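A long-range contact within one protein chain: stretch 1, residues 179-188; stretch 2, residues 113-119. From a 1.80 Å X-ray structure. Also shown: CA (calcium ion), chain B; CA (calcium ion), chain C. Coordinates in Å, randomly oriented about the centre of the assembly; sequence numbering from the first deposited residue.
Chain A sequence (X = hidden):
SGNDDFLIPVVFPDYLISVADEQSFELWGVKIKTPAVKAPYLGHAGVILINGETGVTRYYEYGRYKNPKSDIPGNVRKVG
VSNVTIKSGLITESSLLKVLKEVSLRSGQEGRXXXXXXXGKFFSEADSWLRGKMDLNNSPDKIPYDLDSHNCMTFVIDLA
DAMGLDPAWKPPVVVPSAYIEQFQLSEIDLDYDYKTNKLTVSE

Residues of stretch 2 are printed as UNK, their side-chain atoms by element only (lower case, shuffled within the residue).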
ATOM      1  N   TYR A 179       3.693   5.092 -11.840  1.00 27.10           N
ATOM      2  CA  TYR A 179       3.101   6.061 -10.925  1.00 29.80           C
ATOM      3  C   TYR A 179       3.956   6.249  -9.679  1.00 25.94           C
ATOM      4  O   TYR A 179       4.129   7.383  -9.203  1.00 28.64           O
ATOM      5  CB  TYR A 179       1.677   5.639 -10.533  1.00 24.86           C
ATOM      6  CG  TYR A 179       1.062   6.615  -9.558  1.00 25.30           C
ATOM      7  CD1 TYR A 179       0.438   7.777 -10.013  1.00 24.59           C
ATOM      8  CD2 TYR A 179       1.120   6.392  -8.189  1.00 23.89           C
ATOM      9  CE1 TYR A 179      -0.105   8.705  -9.127  1.00 26.56           C
ATOM     10  CE2 TYR A 179       0.574   7.325  -7.281  1.00 21.60           C
ATOM     11  CZ  TYR A 179      -0.038   8.471  -7.771  1.00 22.90           C
ATOM     12  OH  TYR A 179      -0.580   9.399  -6.911  1.00 24.70           O
ATOM     13  N   ILE A 180       4.469   5.154  -9.110  1.00 30.21           N
ATOM     14  CA  ILE A 180       5.208   5.294  -7.858  1.00 28.32           C
ATOM     15  C   ILE A 180       6.442   6.149  -8.072  1.00 28.54           C
ATOM     16  O   ILE A 180       6.812   6.939  -7.200  1.00 28.90           O
ATOM     17  CB  ILE A 180       5.560   3.918  -7.248  1.00 27.64           C
ATOM     18  CG1 ILE A 180       5.982   4.077  -5.781  1.00 28.01           C
ATOM     19  CG2 ILE A 180       6.622   3.178  -8.062  1.00 25.63           C
ATOM     20  CD1 ILE A 180       4.869   4.526  -4.870  1.00 26.38           C
ATOM     21  N   GLU A 181       7.065   6.052  -9.247  1.00 28.31           N
ATOM     22  CA  GLU A 181       8.237   6.874  -9.516  1.00 30.43           C
ATOM     23  C   GLU A 181       7.857   8.345  -9.620  1.00 32.74           C
ATOM     24  O   GLU A 181       8.581   9.213  -9.126  1.00 30.82           O
ATOM     25  CB  GLU A 181       8.933   6.391 -10.783  1.00 29.92           C
ATOM     26  CG  GLU A 181       9.617   5.036 -10.625  1.00 32.87           C
ATOM     27  CD  GLU A 181      10.740   5.052  -9.594  1.00 32.06           C
ATOM     28  OE1 GLU A 181      11.513   6.032  -9.562  1.00 32.30           O
ATOM     29  OE2 GLU A 181      10.840   4.077  -8.814  1.00 31.65           O
ATOM     30  N   GLN A 182       6.713   8.642 -10.243  1.00 30.12           N
ATOM     31  CA  GLN A 182       6.187  10.003 -10.217  1.00 29.54           C
ATOM     32  C   GLN A 182       5.912  10.461  -8.788  1.00 29.01           C
ATOM     33  O   GLN A 182       6.250  11.593  -8.415  1.00 30.56           O
ATOM     34  CB  GLN A 182       4.909  10.085 -11.057  1.00 32.09           C
ATOM     35  CG  GLN A 182       5.148  10.262 -12.543  1.00 41.60           C
ATOM     36  CD  GLN A 182       6.124  11.388 -12.850  1.00 47.64           C
ATOM     37  OE1 GLN A 182       7.249  11.147 -13.291  1.00 57.40           O
ATOM     38  NE2 GLN A 182       5.702  12.622 -12.602  1.00 47.02           N
ATOM     39  N   PHE A 183       5.291   9.597  -7.979  1.00 29.84           N
ATOM     40  CA  PHE A 183       4.953   9.961  -6.604  1.00 28.13           C
ATOM     41  C   PHE A 183       6.215  10.268  -5.808  1.00 27.80           C
ATOM     42  O   PHE A 183       6.237  11.191  -4.980  1.00 29.83           O
ATOM     43  CB  PHE A 183       4.161   8.820  -5.957  1.00 29.03           C
ATOM     44  CG  PHE A 183       3.245   9.245  -4.823  1.00 28.54           C
ATOM     45  CD1 PHE A 183       3.280  10.528  -4.309  1.00 36.97           C
ATOM     46  CD2 PHE A 183       2.349   8.334  -4.267  1.00 36.04           C
ATOM     47  CE1 PHE A 183       2.440  10.899  -3.265  1.00 31.56           C
ATOM     48  CE2 PHE A 183       1.497   8.710  -3.226  1.00 23.05           C
ATOM     49  CZ  PHE A 183       1.559   9.981  -2.723  1.00 25.15           C
ATOM     50  N   GLN A 184       7.287   9.520  -6.070  1.00 27.17           N
ATOM     51  CA  GLN A 184       8.538   9.704  -5.343  1.00 25.78           C
ATOM     52  C   GLN A 184       9.188  11.045  -5.644  1.00 26.80           C
ATOM     53  O   GLN A 184      10.021  11.501  -4.856  1.00 29.23           O
ATOM     54  CB  GLN A 184       9.517   8.577  -5.683  1.00 26.83           C
ATOM     55  CG  GLN A 184       9.201   7.231  -5.006  1.00 23.71           C
ATOM     56  CD  GLN A 184      10.198   6.146  -5.367  1.00 24.97           C
ATOM     57  OE1 GLN A 184      10.954   6.279  -6.328  1.00 28.90           O
ATOM     58  NE2 GLN A 184      10.197   5.058  -4.599  1.00 23.76           N
ATOM     59  N   LEU A 185       8.842  11.687  -6.761  1.00 27.03           N
ATOM     60  CA  LEU A 185       9.446  12.985  -7.067  1.00 33.48           C
ATOM     61  C   LEU A 185       9.130  14.047  -6.020  1.00 32.45           C
ATOM     62  O   LEU A 185       9.884  15.019  -5.895  1.00 32.60           O
ATOM     63  CB  LEU A 185       8.982  13.471  -8.437  1.00 37.55           C
ATOM     64  CG  LEU A 185       9.418  12.598  -9.607  1.00 39.03           C
ATOM     65  CD1 LEU A 185       8.929  13.193 -10.912  1.00 47.43           C
ATOM     66  CD2 LEU A 185      10.933  12.493  -9.602  1.00 39.82           C
ATOM     67  N   SER A 186       8.035  13.897  -5.270  1.00 31.46           N
ATOM     68  CA  SER A 186       7.627  14.898  -4.290  1.00 40.16           C
ATOM     69  C   SER A 186       7.505  14.351  -2.873  1.00 37.94           C
ATOM     70  O   SER A 186       6.986  15.053  -1.998  1.00 31.49           O
ATOM     71  CB  SER A 186       6.294  15.535  -4.703  1.00 45.11           C
ATOM     72  OG  SER A 186       5.364  14.542  -5.114  1.00 50.82           O
ATOM     73  N   GLU A 187       7.960  13.126  -2.611  1.00 27.11           N
ATOM     74  CA  GLU A 187       7.842  12.543  -1.281  1.00 27.04           C
ATOM     75  C   GLU A 187       9.117  11.789  -0.945  1.00 27.34           C
ATOM     76  O   GLU A 187       9.957  11.532  -1.811  1.00 27.92           O
ATOM     77  CB  GLU A 187       6.654  11.571  -1.170  1.00 31.63           C
ATOM     78  CG  GLU A 187       5.341  12.072  -1.721  1.00 29.08           C
ATOM     79  CD  GLU A 187       4.674  13.084  -0.810  1.00 33.76           C
ATOM     80  OE1 GLU A 187       5.112  13.221   0.353  1.00 31.47           O
ATOM     81  OE2 GLU A 187       3.714  13.736  -1.259  1.00 34.56           O
ATOM     82  N   ILE A 188       9.244  11.442   0.338  1.00 29.66           N
ATOM     83  CA  ILE A 188      10.333  10.594   0.820  1.00 27.91           C
ATOM     84  C   ILE A 188      10.264   9.241   0.123  1.00 27.64           C
ATOM     85  O   ILE A 188       9.196   8.630   0.050  1.00 26.55           O
ATOM     86  CB  ILE A 188      10.224  10.439   2.344  1.00 30.00           C
ATOM     87  CG1 ILE A 188      10.443  11.790   3.040  1.00 33.03           C
ATOM     88  CG2 ILE A 188      11.174   9.371   2.870  1.00 25.96           C
ATOM     89  CD1 ILE A 188      11.880  12.278   2.972  1.00 39.86           C
ATOM     90  N   UNK A 113      10.669  -3.564  -3.356  1.00 25.63           N
ATOM     91  CA  UNK A 113       9.603  -2.608  -3.082  1.00 22.46           C
ATOM     92  C   UNK A 113      10.101  -1.219  -3.443  1.00 24.59           C
ATOM     93  O   UNK A 113      11.237  -0.861  -3.115  1.00 25.51           O
ATOM     94  c   UNK A 113       8.246  -1.475  -1.241  1.00 25.80           C
ATOM     95  c   UNK A 113       8.519  -4.026  -1.315  1.00 26.25           C
ATOM     96  c   UNK A 113       9.169  -2.671  -1.607  1.00 22.77           C
ATOM     97  c   UNK A 113       8.121  -4.231   0.112  1.00 30.27           C
ATOM     98  N   UNK A 114       9.273  -0.460  -4.158  1.00 24.23           N
ATOM     99  CA  UNK A 114       9.411   0.985  -4.290  1.00 24.15           C
ATOM    100  C   UNK A 114       8.263   1.628  -3.525  1.00 20.27           C
ATOM    101  O   UNK A 114       7.108   1.290  -3.772  1.00 21.56           O
ATOM    102  c   UNK A 114       9.360   1.418  -5.760  1.00 29.31           C
ATOM    103  o   UNK A 114      10.418   0.863  -6.521  1.00 30.92           O
ATOM    104  N   UNK A 115       8.567   2.554  -2.601  1.00 22.47           N
ATOM    105  CA  UNK A 115       7.526   3.158  -1.794  1.00 24.49           C
ATOM    106  C   UNK A 115       7.749   4.644  -1.576  1.00 21.96           C
ATOM    107  O   UNK A 115       8.772   5.210  -1.968  1.00 26.86           O
ATOM    108  N   UNK A 116       6.746   5.272  -0.969  1.00 20.38           N
ATOM    109  CA  UNK A 116       6.866   6.620  -0.425  1.00 23.24           C
ATOM    110  C   UNK A 116       6.380   6.576   1.011  1.00 24.63           C
ATOM    111  O   UNK A 116       5.546   5.739   1.375  1.00 22.60           O
ATOM    112  c   UNK A 116       6.658   7.823  -2.623  1.00 23.33           C
ATOM    113  c   UNK A 116       4.565   7.315  -1.288  1.00 22.44           C
ATOM    114  c   UNK A 116       6.069   7.676  -1.233  1.00 24.05           C
ATOM    115  N   UNK A 117       6.884   7.494   1.829  1.00 23.09           N
ATOM    116  CA  UNK A 117       6.512   7.565   3.235  1.00 23.12           C
ATOM    117  C   UNK A 117       5.766   8.871   3.451  1.00 27.00           C
ATOM    118  O   UNK A 117       6.344   9.956   3.326  1.00 24.60           O
ATOM    119  c   UNK A 117       8.519   6.167   3.851  1.00 26.84           C
ATOM    120  c   UNK A 117       7.734   7.459   4.154  1.00 27.15           C
ATOM    121  c   UNK A 117       7.299   7.499   5.595  1.00 26.41           C
ATOM    122  N   UNK A 118       4.485   8.769   3.789  1.00 22.59           N
ATOM    123  CA  UNK A 118       3.613   9.919   3.972  1.00 21.32           C
ATOM    124  C   UNK A 118       3.259  10.037   5.443  1.00 24.21           C
ATOM    125  O   UNK A 118       3.128   9.031   6.140  1.00 27.82           O
ATOM    126  c   UNK A 118       3.305  10.339   0.928  1.00 28.52           C
ATOM    127  c   UNK A 118       2.326   9.765   3.155  1.00 23.35           C
ATOM    128  c   UNK A 118       2.484   9.315   1.711  1.00 26.53           C
ATOM    129  c   UNK A 118       1.129   9.096   1.097  1.00 23.86           C
ATOM    130  N   UNK A 119       3.079  11.270   5.907  1.00 20.33           N
ATOM    131  CA  UNK A 119       2.851  11.521   7.324  1.00 25.88           C
ATOM    132  C   UNK A 119       1.644  12.424   7.538  1.00 22.12           C
ATOM    133  O   UNK A 119       1.421  13.374   6.782  1.00 25.00           O
ATOM    134  n   UNK A 119       5.104  10.124  10.034  1.00 26.84           N
ATOM    135  c   UNK A 119       5.369  11.338   7.858  1.00 24.56           C
ATOM    136  c   UNK A 119       4.089  12.166   7.977  1.00 26.99           C
ATOM    137  c   UNK A 119       5.284   9.998   8.586  1.00 24.92           C
ATOM    138  c   UNK A 119       6.076  10.443  10.889  1.00 31.79           C
ATOM    139  n   UNK A 119       5.823  10.521  12.187  1.00 29.65           N
ATOM    140  n   UNK A 119       7.301  10.689  10.451  1.00 29.52           N
TER
HETATM  141 CA    CA B 301      12.617   4.956  -7.465  1.00 31.75          CA
HETATM  142 CA    CA C 302      11.724  11.599  -3.328  1.00 28.92          CA
HETATM  143  O   HOH W   1      12.044   3.116  -6.118  1.00 31.12           O
HETATM  144  O   HOH W   2      10.047   1.627  -9.095  1.00 39.93           O
HETATM  145  O   HOH W   3       7.124  12.362   1.898  1.00 29.59           O
HETATM  146  O   HOH W   4      11.612  13.925  -3.568  1.00 37.58           O
HETATM  147  O   HOH W   5      13.967   7.214  -7.929  1.00 40.44           O
HETATM  148  O   HOH W   6      14.644   3.546  -7.895  1.00 54.45           O
HETATM  149  O   HOH W   7      13.706   5.441  -5.204  1.00 27.99           O
HETATM  150  O   HOH W   8      13.009  11.710  -5.400  1.00 39.66           O

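Position 113 opens the strand with four side-chain carbons that fork at the first, one arm being two carbons long. None of them comes within 7 Å of stretch 1, so the branching alone identifies the residue: Ile-113.

At position 114 the side chain is one carbon followed by one oxygen. CB points toward the helix and lies 4.0 Å from CG2 of Ile-180 and 3.9 Å from NE2 of Gln-184. The terminal oxygen is bridged to stretch 1 through two waters. Water 1 lies 2.8 Å from the side-chain oxygen of position 114 and accepts from NE2 of Gln-184 at 3.1 Å; water 2 lies 2.7 Å from the side-chain oxygen of position 114 and donates to OE2 of Glu-181 at 2.6 Å. A short side chain ending in a single hydroxyl is Ser-114, whose OG stays 4.0 Å from OE2 of Glu-181, so that water rather than direct bonding joins the two.

Position 115 has no side-chain atoms and is therefore Gly-115. Here the backbone approaches the helix, with CA 4.3 Å from CD1 of Ile-180. The carbonyl O accepts a hydrogen bond from NE2 of Gln-184 at 3.0 Å, nearly straight at 161°.

Three carbons occupy position 116, one carrying the other two. This compact fork touches Ile-180, Phe-183, Gln-184 and Glu-187, with CB 3.9 Å from CB of Glu-187. It is a valine, Val-116: CG1 lies 3.5 Å from CG of Gln-184, and CG2 sits over one face of the Phe-183 ring, 4.0 Å from the centroid, in a CH-pi contact.

Position 117 repeats the three-carbon fork, but its CB is 4.1 Å from CG2 of Ile-188. This second valine, Val-117, donates from its backbone N to O of Ile-188 at 3.1 Å. The same carbonyl receives a CA-H...O contact from CA of Val-116, also at 3.1 Å. Water 3 adds a further link, donating to O of Val-117 and OE1 of Glu-187 and accepting from N of Ile-188.

At position 118 four carbons fork at the second, and the ends of the fork reach Phe-183 and Glu-187 of stretch 1. The pattern is that of leucine, Leu-118. Although its CB points sideways, CD1 packs 3.9 Å from CZ of Phe-183, and CD2 approaches OE1 of Glu-187 at 3.4 Å.

The long side chain at position 119 runs through three carbons and a nitrogen to a carbon carrying two more nitrogens. It does not touch stretch 1, and its guanidinium identifies Arg-119.

The contact combines apolar packing with polar links along the strand. Ile-180 and Phe-183 face the strand, with Val-116 packing against both, while Gln-184 holds the carbonyl of Gly-115. The chain B calcium organises the stretch 1 side: it binds both carboxylate oxygens of Glu-181, OE1 of Gln-184 and water 1, which in turn meets OG of Ser-114, while NE2 of Gln-184 bonds to O of Gly-115. The chain C ion binds the carbonyls of Gln-184 and Glu-187, bracing the turn that leads to Ile-188.

Stretch 2 113-119: ISGVVLR
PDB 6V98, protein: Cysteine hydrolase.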